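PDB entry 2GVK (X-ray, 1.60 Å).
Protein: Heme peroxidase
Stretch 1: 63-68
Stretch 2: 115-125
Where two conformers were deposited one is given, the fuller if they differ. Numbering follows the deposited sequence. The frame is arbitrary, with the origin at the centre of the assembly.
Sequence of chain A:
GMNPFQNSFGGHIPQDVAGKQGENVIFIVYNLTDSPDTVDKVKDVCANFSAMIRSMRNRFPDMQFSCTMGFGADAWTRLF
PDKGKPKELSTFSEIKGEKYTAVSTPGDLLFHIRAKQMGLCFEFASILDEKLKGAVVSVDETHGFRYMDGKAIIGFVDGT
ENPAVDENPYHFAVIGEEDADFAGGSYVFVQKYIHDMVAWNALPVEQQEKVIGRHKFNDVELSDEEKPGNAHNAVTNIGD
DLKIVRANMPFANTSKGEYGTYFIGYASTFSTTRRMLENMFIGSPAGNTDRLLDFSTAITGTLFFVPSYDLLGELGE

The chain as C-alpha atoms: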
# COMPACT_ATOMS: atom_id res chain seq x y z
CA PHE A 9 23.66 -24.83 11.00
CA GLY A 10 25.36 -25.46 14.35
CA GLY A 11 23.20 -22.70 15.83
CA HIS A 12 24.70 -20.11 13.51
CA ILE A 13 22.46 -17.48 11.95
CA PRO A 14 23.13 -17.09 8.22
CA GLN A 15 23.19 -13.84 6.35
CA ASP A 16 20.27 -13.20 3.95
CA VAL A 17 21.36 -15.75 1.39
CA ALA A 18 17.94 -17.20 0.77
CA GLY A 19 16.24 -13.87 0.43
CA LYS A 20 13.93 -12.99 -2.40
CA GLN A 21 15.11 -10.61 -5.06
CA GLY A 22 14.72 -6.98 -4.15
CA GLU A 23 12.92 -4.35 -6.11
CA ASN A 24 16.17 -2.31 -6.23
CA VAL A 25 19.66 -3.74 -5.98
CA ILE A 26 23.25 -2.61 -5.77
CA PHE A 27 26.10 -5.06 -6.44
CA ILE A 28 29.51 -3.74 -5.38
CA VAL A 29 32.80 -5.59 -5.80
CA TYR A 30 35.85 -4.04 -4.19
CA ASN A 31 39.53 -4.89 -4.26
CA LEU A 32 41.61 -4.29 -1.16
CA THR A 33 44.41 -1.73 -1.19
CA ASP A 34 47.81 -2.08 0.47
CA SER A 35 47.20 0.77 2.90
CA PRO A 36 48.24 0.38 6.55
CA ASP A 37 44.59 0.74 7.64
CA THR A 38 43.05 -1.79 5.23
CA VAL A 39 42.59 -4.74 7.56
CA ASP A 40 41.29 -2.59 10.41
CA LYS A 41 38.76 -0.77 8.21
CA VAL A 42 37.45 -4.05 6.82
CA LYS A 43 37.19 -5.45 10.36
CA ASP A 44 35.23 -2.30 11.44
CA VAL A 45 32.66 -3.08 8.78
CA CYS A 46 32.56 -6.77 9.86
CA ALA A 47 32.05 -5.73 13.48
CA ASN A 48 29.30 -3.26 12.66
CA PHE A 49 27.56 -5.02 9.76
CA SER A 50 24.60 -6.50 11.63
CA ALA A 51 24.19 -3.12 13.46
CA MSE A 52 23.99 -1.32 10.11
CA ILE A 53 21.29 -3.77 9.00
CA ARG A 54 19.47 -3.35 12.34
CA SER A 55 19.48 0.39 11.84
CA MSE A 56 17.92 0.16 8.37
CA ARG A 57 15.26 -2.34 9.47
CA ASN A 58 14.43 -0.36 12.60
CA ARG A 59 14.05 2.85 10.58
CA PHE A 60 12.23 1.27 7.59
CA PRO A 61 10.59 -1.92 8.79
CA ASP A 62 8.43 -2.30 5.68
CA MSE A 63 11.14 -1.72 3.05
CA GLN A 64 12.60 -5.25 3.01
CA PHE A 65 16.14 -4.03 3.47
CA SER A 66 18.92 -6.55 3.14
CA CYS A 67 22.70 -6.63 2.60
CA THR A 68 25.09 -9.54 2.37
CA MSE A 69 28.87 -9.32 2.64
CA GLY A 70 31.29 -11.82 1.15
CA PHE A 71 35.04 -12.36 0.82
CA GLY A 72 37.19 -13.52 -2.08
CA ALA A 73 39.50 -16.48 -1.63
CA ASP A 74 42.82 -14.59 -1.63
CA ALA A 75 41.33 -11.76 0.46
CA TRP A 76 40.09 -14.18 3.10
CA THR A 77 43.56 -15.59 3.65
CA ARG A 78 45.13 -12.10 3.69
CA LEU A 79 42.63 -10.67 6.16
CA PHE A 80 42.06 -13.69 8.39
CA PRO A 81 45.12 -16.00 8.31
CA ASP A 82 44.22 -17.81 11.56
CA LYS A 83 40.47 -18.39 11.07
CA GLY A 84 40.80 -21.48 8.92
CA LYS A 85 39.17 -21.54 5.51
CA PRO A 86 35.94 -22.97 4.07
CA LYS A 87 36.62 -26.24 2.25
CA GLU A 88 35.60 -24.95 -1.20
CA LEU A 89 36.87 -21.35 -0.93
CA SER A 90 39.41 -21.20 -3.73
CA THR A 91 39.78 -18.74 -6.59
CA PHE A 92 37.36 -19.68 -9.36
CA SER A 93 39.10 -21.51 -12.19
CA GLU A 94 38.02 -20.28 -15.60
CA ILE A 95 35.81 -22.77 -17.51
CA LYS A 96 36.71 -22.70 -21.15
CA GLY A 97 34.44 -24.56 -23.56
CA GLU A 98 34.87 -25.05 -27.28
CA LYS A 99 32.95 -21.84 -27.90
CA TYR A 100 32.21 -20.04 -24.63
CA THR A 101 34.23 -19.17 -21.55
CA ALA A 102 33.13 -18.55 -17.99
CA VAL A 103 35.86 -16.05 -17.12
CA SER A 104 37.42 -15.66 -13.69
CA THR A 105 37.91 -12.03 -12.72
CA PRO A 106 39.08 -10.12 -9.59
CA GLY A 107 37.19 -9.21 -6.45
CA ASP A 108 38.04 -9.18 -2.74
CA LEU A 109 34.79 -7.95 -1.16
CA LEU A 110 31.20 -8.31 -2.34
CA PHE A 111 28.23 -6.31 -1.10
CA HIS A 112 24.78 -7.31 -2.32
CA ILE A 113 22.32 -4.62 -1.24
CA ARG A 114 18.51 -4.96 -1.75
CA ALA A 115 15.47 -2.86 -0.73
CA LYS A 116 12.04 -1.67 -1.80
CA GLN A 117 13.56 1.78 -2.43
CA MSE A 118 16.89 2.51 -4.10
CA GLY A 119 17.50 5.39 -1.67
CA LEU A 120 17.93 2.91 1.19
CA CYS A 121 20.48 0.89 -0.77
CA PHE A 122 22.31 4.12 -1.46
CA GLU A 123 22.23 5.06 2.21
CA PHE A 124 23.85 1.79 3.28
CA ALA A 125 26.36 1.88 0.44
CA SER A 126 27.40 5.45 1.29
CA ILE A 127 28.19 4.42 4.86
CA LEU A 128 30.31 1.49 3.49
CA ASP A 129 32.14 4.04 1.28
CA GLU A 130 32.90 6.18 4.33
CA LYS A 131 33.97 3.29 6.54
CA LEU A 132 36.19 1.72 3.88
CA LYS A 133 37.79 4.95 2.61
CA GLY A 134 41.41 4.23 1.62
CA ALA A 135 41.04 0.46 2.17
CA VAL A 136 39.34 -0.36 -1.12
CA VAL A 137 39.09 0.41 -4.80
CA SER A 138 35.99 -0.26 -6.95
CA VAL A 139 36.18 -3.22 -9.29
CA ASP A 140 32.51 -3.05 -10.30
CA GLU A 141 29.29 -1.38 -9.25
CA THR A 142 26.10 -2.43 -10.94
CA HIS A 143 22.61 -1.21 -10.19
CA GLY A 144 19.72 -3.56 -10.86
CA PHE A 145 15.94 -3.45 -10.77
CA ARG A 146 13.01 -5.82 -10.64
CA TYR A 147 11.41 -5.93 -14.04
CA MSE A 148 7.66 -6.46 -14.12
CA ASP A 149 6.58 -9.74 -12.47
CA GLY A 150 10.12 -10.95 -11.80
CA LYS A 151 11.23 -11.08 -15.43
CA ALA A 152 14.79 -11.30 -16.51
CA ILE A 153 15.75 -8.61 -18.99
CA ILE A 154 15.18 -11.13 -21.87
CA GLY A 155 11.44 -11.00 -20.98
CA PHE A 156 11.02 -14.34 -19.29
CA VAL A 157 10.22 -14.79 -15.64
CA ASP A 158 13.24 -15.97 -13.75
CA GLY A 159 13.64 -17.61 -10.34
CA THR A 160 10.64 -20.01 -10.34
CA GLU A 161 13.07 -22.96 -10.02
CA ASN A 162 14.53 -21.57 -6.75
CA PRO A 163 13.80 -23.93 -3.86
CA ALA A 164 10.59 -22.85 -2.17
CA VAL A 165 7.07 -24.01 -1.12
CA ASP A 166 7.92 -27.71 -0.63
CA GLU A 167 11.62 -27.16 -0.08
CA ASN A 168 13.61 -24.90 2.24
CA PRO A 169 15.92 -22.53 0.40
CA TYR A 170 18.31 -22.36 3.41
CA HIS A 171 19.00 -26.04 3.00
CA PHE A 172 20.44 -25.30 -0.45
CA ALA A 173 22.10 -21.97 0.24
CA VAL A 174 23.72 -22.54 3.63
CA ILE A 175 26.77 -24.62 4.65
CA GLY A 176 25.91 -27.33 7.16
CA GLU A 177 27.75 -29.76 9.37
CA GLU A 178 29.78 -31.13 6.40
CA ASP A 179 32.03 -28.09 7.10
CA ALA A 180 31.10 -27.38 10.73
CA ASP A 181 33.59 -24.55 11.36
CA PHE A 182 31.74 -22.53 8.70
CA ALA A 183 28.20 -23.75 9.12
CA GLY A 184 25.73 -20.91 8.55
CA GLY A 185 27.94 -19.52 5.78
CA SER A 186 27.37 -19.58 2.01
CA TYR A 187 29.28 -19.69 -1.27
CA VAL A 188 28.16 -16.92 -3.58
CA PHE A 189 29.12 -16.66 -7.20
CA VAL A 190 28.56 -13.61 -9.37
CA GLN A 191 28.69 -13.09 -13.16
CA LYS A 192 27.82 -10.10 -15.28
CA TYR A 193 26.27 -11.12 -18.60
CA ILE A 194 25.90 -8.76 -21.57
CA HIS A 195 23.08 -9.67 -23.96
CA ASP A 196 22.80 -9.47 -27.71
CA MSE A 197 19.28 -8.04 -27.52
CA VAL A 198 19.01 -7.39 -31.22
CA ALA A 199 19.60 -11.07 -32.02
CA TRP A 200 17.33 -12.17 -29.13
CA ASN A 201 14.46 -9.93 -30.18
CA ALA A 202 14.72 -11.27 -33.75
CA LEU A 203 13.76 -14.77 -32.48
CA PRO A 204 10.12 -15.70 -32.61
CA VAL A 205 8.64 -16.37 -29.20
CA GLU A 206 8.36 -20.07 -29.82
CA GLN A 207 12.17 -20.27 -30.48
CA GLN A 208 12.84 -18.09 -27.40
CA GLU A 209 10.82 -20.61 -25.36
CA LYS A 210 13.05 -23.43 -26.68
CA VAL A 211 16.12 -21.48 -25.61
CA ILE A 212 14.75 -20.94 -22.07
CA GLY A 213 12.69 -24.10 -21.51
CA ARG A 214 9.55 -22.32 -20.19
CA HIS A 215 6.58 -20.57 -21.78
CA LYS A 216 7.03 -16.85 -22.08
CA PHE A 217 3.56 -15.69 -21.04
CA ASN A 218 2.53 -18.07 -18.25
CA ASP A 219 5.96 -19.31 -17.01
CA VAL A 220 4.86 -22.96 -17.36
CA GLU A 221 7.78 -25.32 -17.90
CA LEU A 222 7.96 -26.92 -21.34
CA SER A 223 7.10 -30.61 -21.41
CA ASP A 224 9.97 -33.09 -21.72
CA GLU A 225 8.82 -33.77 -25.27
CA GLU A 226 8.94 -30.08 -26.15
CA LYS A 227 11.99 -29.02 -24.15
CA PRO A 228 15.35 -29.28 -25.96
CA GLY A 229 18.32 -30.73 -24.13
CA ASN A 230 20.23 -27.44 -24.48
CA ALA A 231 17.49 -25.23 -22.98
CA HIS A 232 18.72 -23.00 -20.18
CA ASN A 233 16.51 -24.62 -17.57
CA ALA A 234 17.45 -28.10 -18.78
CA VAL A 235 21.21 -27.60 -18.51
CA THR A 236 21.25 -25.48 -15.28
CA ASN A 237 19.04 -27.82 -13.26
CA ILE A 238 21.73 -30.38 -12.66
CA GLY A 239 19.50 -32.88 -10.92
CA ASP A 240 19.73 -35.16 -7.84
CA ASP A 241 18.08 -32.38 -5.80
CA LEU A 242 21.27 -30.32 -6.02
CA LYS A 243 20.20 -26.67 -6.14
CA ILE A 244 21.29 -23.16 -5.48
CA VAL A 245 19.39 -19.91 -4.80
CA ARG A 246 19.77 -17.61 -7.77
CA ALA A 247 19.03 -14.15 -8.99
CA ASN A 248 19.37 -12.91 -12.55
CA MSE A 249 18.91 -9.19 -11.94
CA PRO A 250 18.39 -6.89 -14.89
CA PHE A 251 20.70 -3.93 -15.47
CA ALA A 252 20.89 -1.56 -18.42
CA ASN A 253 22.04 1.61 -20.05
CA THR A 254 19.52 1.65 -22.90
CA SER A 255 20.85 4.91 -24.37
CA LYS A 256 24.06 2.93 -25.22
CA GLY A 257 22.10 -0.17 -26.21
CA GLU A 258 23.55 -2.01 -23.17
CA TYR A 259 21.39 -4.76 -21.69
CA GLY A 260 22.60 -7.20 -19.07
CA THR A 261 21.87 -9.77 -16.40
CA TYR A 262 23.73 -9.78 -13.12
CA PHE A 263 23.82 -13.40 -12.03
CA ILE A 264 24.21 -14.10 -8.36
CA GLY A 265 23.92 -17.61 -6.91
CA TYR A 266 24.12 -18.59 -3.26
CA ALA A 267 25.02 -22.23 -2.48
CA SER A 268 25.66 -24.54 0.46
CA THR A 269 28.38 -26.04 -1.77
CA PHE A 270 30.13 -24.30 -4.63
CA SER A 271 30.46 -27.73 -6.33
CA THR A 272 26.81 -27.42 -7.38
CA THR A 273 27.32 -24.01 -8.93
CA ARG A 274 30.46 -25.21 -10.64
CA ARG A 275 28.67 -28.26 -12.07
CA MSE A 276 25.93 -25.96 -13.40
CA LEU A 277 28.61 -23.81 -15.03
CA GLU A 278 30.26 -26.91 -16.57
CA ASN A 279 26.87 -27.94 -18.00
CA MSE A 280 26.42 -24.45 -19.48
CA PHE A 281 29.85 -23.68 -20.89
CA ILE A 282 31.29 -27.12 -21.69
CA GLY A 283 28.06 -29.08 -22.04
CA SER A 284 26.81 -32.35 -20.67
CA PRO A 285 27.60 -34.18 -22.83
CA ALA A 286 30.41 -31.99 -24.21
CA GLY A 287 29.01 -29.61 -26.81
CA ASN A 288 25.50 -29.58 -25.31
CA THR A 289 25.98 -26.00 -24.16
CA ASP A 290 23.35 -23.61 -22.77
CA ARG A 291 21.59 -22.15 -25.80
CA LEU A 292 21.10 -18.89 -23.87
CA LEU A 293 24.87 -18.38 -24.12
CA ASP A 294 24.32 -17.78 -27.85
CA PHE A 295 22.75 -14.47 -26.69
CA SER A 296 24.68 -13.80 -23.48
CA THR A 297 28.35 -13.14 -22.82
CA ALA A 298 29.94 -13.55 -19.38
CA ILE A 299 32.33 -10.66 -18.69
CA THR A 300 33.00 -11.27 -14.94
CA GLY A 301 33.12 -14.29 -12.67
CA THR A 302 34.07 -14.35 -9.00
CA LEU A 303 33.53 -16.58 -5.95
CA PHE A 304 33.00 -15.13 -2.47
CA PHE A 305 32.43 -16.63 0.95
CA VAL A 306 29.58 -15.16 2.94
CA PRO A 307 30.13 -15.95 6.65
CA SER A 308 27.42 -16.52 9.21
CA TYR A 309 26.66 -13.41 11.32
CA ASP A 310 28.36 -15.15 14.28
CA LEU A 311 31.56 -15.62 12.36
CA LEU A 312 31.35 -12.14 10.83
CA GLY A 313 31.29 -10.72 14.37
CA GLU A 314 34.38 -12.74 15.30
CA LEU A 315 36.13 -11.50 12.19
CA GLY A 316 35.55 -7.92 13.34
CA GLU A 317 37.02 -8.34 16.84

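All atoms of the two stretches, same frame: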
# COMPACT_ATOMS: atom_id res chain seq x y z
N MSE A 63 10.42 -1.90 4.32
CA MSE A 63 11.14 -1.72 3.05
C MSE A 63 12.03 -2.92 2.66
O MSE A 63 12.81 -2.83 1.72
CB MSE A 63 11.97 -0.45 3.11
CG MSE A 63 11.17 0.80 3.26
SE MSE A 63 10.02 1.15 1.70
CE MSE A 63 8.36 0.52 2.37
N GLN A 64 11.91 -4.01 3.38
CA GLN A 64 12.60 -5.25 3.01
C GLN A 64 14.09 -5.04 2.76
O GLN A 64 14.66 -5.60 1.82
CB GLN A 64 11.94 -5.86 1.78
CG GLN A 64 10.45 -6.01 1.94
CD GLN A 64 9.81 -6.86 0.85
OE1 GLN A 64 10.15 -6.73 -0.34
NE2 GLN A 64 8.82 -7.66 1.23
N PHE A 65 14.75 -4.31 3.64
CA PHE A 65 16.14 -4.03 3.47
C PHE A 65 17.00 -5.24 3.77
O PHE A 65 16.82 -5.90 4.80
CB PHE A 65 16.61 -2.89 4.36
CG PHE A 65 18.03 -2.56 4.17
CD1 PHE A 65 18.41 -1.77 3.09
CD2 PHE A 65 19.01 -3.21 4.91
CE1 PHE A 65 19.75 -1.60 2.77
CE2 PHE A 65 20.33 -3.07 4.59
CZ PHE A 65 20.71 -2.25 3.51
N SER A 66 17.99 -5.48 2.93
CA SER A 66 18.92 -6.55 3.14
C SER A 66 20.30 -6.21 2.52
O SER A 66 20.36 -5.53 1.50
CB SER A 66 18.38 -7.81 2.50
OG SER A 66 19.25 -8.88 2.69
N CYS A 67 21.36 -6.69 3.15
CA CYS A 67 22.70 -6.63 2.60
C CYS A 67 23.43 -7.89 3.00
O CYS A 67 23.30 -8.36 4.13
CB CYS A 67 23.48 -5.41 3.08
SG CYS A 67 25.04 -5.15 2.19
N THR A 68 24.16 -8.46 2.06
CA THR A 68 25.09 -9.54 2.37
C THR A 68 26.51 -9.10 2.03
O THR A 68 26.71 -8.25 1.13
CB THR A 68 24.76 -10.81 1.60
OG1 THR A 68 24.92 -10.58 0.22
CG2 THR A 68 23.37 -11.23 1.85
N ALA A 115 16.55 -3.50 -1.48
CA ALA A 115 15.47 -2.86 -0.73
C ALA A 115 14.33 -2.47 -1.64
O ALA A 115 14.49 -2.39 -2.86
CB ALA A 115 15.98 -1.65 0.01
N LYS A 116 13.22 -2.12 -1.03
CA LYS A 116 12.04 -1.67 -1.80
C LYS A 116 12.24 -0.29 -2.40
O LYS A 116 11.51 0.10 -3.33
CB LYS A 116 10.77 -1.71 -0.92
CG LYS A 116 10.21 -3.11 -0.76
CD LYS A 116 8.84 -3.11 -0.12
N GLN A 117 13.20 0.46 -1.88
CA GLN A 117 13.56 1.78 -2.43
C GLN A 117 15.05 1.88 -2.63
O GLN A 117 15.81 1.50 -1.78
CB GLN A 117 13.11 2.87 -1.50
CG GLN A 117 11.63 3.00 -1.39
CD GLN A 117 11.22 4.20 -0.56
OE1 GLN A 117 12.07 4.82 0.13
NE2 GLN A 117 9.95 4.54 -0.61
N MSE A 118 15.46 2.39 -3.79
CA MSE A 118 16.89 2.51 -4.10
C MSE A 118 17.62 3.45 -3.14
O MSE A 118 18.79 3.25 -2.86
CB MSE A 118 17.09 2.96 -5.54
CG MSE A 118 18.52 3.14 -5.93
SE MSE A 118 19.56 1.48 -5.73
CE MSE A 118 19.47 0.82 -7.59
N GLY A 119 16.90 4.44 -2.60
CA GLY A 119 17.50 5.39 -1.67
C GLY A 119 18.06 4.73 -0.42
O GLY A 119 19.07 5.18 0.15
N LEU A 120 17.44 3.65 0.01
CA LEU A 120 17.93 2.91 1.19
C LEU A 120 19.18 2.13 0.87
O LEU A 120 20.08 2.03 1.70
CB LEU A 120 16.83 1.99 1.73
CG LEU A 120 15.52 2.69 2.11
CD1 LEU A 120 14.59 1.67 2.77
CD2 LEU A 120 15.73 3.86 3.03
N CYS A 121 19.26 1.57 -0.34
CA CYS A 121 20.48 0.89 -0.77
C CYS A 121 21.59 1.89 -0.83
O CYS A 121 22.71 1.62 -0.38
CB CYS A 121 20.29 0.23 -2.12
SG CYS A 121 18.96 -1.07 -2.15
N PHE A 122 21.31 3.06 -1.40
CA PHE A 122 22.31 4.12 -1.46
C PHE A 122 22.79 4.50 -0.08
O PHE A 122 23.97 4.65 0.14
CB PHE A 122 21.75 5.38 -2.17
CG PHE A 122 22.54 6.62 -1.89
CD1 PHE A 122 23.74 6.84 -2.52
CD2 PHE A 122 22.12 7.52 -0.91
CE1 PHE A 122 24.50 7.94 -2.21
CE2 PHE A 122 22.87 8.65 -0.61
CZ PHE A 122 24.08 8.84 -1.25
N GLU A 123 21.87 4.65 0.85
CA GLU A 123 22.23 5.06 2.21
C GLU A 123 23.28 4.09 2.80
O GLU A 123 24.34 4.51 3.29
CB GLU A 123 20.97 5.10 3.09
CG GLU A 123 21.22 5.34 4.57
CD GLU A 123 21.45 6.76 4.89
OE1 GLU A 123 21.82 7.53 3.97
OE2 GLU A 123 21.18 7.15 6.06
N PHE A 124 22.97 2.82 2.75
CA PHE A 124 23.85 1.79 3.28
C PHE A 124 25.20 1.81 2.55
O PHE A 124 26.25 1.80 3.17
CB PHE A 124 23.18 0.42 3.11
CG PHE A 124 23.79 -0.69 3.97
CD1 PHE A 124 24.89 -1.38 3.52
CD2 PHE A 124 23.24 -1.02 5.22
CE1 PHE A 124 25.42 -2.42 4.28
CE2 PHE A 124 23.76 -2.04 5.96
CZ PHE A 124 24.84 -2.75 5.49
N ALA A 125 25.16 1.87 1.23
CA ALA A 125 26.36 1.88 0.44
C ALA A 125 27.25 3.10 0.73
O ALA A 125 28.46 2.99 0.72
CB ALA A 125 26.02 1.80 -1.05

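The two stretches, at least 50 residues apart in sequence wherever they touch, bury 530 Å² between them, counting both sides. One backbone hydrogen bond ties them together where both are loop or extended chain; beyond it, the contact is almost entirely apolar, with Phe65 and Cys67 lying against the helix that contains Leu120 and Phe124.

The hydrogen bond runs from Lys116 N to Met63 O, 2.9 Å long with an angle of 159° at the hydrogen, close enough to linear to make a good bond. The main chains run close here, the CA atoms of Met63 and Lys116 lying 4.9 Å apart and those of Phe65 and Ala115 4.4 Å apart. Ala115, with its small side chain, lies at this close approach: Ala115 CA sits 3.6 Å from Met63 O, and Ala115 CB meets Phe65 CD1 at 3.9 Å.

Near this bond pack the aliphatic parts of longer side chains. Met63, a selenomethionine, has the largest area covered by the other stretch, 104 Å². With chi1 and chi2 both m, its flexible, unbranched chain passes over several neighbours: Met63 CB lies 3.4 Å from Leu120 CD1, and Met63 SE lies 4.0 Å from Lys116 CB and 3.9 Å from Gln117 CG. Lys116 and Gln117 thus offer methylene groups to the contact. Lys116 is modelled only as far as CD, so its amino group cannot be placed. At the exposed margin, Gln64 OE1 comes within 3.6 Å of Lys116 CG, a van der Waals approach to a carbon; a polar side chain is readily accommodated there because it remains open to solvent.

The buried part of the contact is built on aromatic packing. Phe65, with chi1 t, leaves its backbone sideways to the other stretch, but the end of its side chain comes nearer. Its ring reaches the helix with Phe65 CD1 4.3 Å from Leu120 CB and Phe65 CE1 3.8 Å from Leu120 O, and the CA of Cys121 lies at the ring edge. That carbonyl already accepts a helical hydrogen bond from Phe124 N, so the aromatic ring lies beside a backbone oxygen that has a partner. Leu120, its CB pointing toward the first stretch, serves both Met63 and Phe65 with one branched side chain. One turn further along, Phe124 also has its CA-to-CB bond directed toward the first stretch and meets Phe65 obliquely: Phe65 CZ is 3.3 Å from Phe124 CD2, the centroids are 5.1 Å apart and the planes are inclined by 35°.

Cys67 completes the packing on Phe124. Its CB lies over one face of the ring, 4.1 Å from the centroid, in a CH-pi contact, while its SG approaches obliquely, 3.5 Å from Phe124 CE1. A compact, polarizable thiol suits this buried site against an aromatic ring. The intervening Ser66 and the following Thr68 point away, as is usual for alternating residues of a strand, and their hydroxyls are hydrogen-bonded elsewhere in the structure.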